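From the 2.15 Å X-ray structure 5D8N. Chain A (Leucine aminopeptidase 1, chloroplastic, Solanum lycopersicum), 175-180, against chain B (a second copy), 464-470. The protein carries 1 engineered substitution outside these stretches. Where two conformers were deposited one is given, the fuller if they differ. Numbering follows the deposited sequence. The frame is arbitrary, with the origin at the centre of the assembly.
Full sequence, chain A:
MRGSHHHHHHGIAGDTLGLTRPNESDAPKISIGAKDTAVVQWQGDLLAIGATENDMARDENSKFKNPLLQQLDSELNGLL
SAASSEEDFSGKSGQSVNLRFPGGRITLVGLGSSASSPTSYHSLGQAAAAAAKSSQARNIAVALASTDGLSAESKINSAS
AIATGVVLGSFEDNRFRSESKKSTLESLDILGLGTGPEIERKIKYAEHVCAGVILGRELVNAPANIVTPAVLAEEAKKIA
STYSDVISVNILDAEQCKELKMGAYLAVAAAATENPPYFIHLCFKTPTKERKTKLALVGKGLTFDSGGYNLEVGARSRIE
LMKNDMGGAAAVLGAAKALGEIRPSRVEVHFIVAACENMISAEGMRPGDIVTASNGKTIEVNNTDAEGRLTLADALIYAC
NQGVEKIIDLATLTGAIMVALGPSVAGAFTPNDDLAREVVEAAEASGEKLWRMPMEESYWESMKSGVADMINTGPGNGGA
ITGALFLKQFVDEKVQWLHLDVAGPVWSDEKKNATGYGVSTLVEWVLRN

Chain A, residues 175-180: RFRSES
Chain B 464-470: KSGVADM

Two irregular loops from two copies of the aminopeptidase meet here, burying 307 Å², with Arg A177 CA 4.7 Å from Ala B468 CA at the closest register. Contacts advance together along both chains: Phe A176 meets Val B467 (-134/-35) and Ala B468 (-107/-180), then Ser A178 meets Asp B469 (-66/-29). The main anchor is Asp B469. Its CB leaves sideways, but chi1 of -63° (m) and chi2 of -26° bring the carboxylate to Ser A178, whose N donates to Asp B469 OD1 (2.8 Å, 168°) and OG to Asp B469 OD2 (2.8 Å). Serine suits this place because its m rotamer (-53°) sets a short hydroxyl arm beside its own amide.

Arg A177 (-139/145) points its CB toward chain B, 3.7 Å from Val B467 O. Chi1 is p (52°), chi2 and chi3 t; arginine's length lets NH1 come 3.2 Å from Gly B466 O.

Phe A176 (-116/20; chi1 m, chi2 -72°) has CB 3.5 Å from Val B467 O; its apolar ring leads away, suiting a buried site. Phe A176 O receives a CA-H...O contact from Ala B468 CA (3.4 Å). One water links Phe A176 N (2.8 Å) to Val B467 O (2.7 Å). Ser B465 OG (chi1 t) braces chain B, accepting from Val B467 N (3.1 Å) and Ala B468 N (2.9 Å).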

# COMPACT_ATOMS: atom_id res chain seq x y z
N ARG A 175 -29.47 -22.19 9.93
CA ARG A 175 -29.18 -23.33 9.10
C ARG A 175 -27.72 -23.82 9.17
O ARG A 175 -27.47 -24.97 8.87
CB ARG A 175 -29.51 -22.98 7.66
CG ARG A 175 -30.99 -22.86 7.36
CD ARG A 175 -31.20 -22.44 5.91
NE ARG A 175 -30.70 -21.09 5.70
CZ ARG A 175 -30.34 -20.59 4.51
NH1 ARG A 175 -30.58 -21.28 3.41
NH2 ARG A 175 -29.80 -19.38 4.43
N PHE A 176 -26.76 -22.93 9.46
CA PHE A 176 -25.35 -23.30 9.39
C PHE A 176 -24.60 -23.24 10.71
O PHE A 176 -23.37 -23.19 10.72
CB PHE A 176 -24.61 -22.42 8.38
CG PHE A 176 -25.33 -22.31 7.07
CD1 PHE A 176 -25.38 -23.39 6.21
CD2 PHE A 176 -26.02 -21.17 6.75
CE1 PHE A 176 -26.13 -23.36 5.06
CE2 PHE A 176 -26.76 -21.12 5.59
CZ PHE A 176 -26.85 -22.23 4.76
N ARG A 177 -25.32 -23.29 11.82
CA ARG A 177 -24.71 -23.31 13.13
C ARG A 177 -25.43 -24.29 14.05
O ARG A 177 -26.60 -24.61 13.86
CB ARG A 177 -24.66 -21.93 13.78
CG ARG A 177 -25.96 -21.17 13.83
CD ARG A 177 -25.72 -19.74 14.31
NE ARG A 177 -26.96 -18.98 14.32
CZ ARG A 177 -27.06 -17.67 14.12
NH1 ARG A 177 -25.98 -16.94 13.91
NH2 ARG A 177 -28.27 -17.12 14.07
N SER A 178 -24.62 -24.91 14.90
CA SER A 178 -24.94 -26.18 15.52
C SER A 178 -25.73 -25.86 16.77
O SER A 178 -26.48 -26.69 17.26
CB SER A 178 -23.64 -26.96 15.84
OG SER A 178 -22.78 -27.11 14.69
N GLU A 179 -25.58 -24.65 17.29
CA GLU A 179 -26.28 -24.31 18.51
C GLU A 179 -27.16 -23.09 18.29
O GLU A 179 -26.71 -22.03 17.86
CB GLU A 179 -25.32 -24.12 19.69
CG GLU A 179 -25.37 -25.27 20.69
CD GLU A 179 -24.12 -26.11 20.72
OE1 GLU A 179 -24.19 -27.26 21.22
OE2 GLU A 179 -23.04 -25.63 20.29
N SER A 180 -28.44 -23.27 18.60
CA SER A 180 -29.43 -22.23 18.44
C SER A 180 -30.69 -22.63 19.20
O SER A 180 -30.97 -23.82 19.34
CB SER A 180 -29.76 -22.09 16.96
OG SER A 180 -30.24 -23.33 16.48
N LYS B 464 -16.43 -14.84 16.51
CA LYS B 464 -17.83 -15.14 16.26
C LYS B 464 -18.13 -14.98 14.78
O LYS B 464 -17.65 -14.04 14.17
CB LYS B 464 -18.76 -14.18 17.02
CG LYS B 464 -19.13 -14.62 18.42
N SER B 465 -19.02 -15.82 14.26
CA SER B 465 -19.58 -15.66 12.92
C SER B 465 -21.05 -15.23 13.01
O SER B 465 -21.74 -15.59 13.94
CB SER B 465 -19.50 -16.99 12.18
OG SER B 465 -20.14 -16.93 10.91
N GLY B 466 -21.55 -14.50 12.03
CA GLY B 466 -22.98 -14.23 11.92
C GLY B 466 -23.82 -15.35 11.31
O GLY B 466 -25.04 -15.26 11.34
N VAL B 467 -23.17 -16.42 10.83
CA VAL B 467 -23.86 -17.55 10.20
C VAL B 467 -23.39 -18.94 10.66
O VAL B 467 -24.20 -19.87 10.76
CB VAL B 467 -23.77 -17.47 8.66
CG1 VAL B 467 -24.64 -16.35 8.12
CG2 VAL B 467 -22.34 -17.25 8.20
N ALA B 468 -22.10 -19.10 10.94
CA ALA B 468 -21.54 -20.38 11.33
C ALA B 468 -21.19 -20.39 12.82
O ALA B 468 -21.43 -19.42 13.52
CB ALA B 468 -20.30 -20.69 10.50
N ASP B 469 -20.66 -21.51 13.31
CA ASP B 469 -20.20 -21.59 14.70
C ASP B 469 -19.01 -20.68 15.00
O ASP B 469 -18.89 -20.16 16.10
CB ASP B 469 -19.82 -23.01 15.08
CG ASP B 469 -20.99 -23.99 15.01
OD1 ASP B 469 -22.16 -23.56 15.16
OD2 ASP B 469 -20.74 -25.21 14.90
N MET B 470 -18.18 -20.41 14.00
CA MET B 470 -17.00 -19.55 14.16
C MET B 470 -16.47 -19.13 12.79
O MET B 470 -16.80 -19.74 11.78
CB MET B 470 -15.90 -20.29 14.94
CG MET B 470 -15.24 -21.38 14.13
SD MET B 470 -14.38 -22.65 15.09
CE MET B 470 -15.74 -23.59 15.77
O HOH W 1 -26.80 -20.20 10.22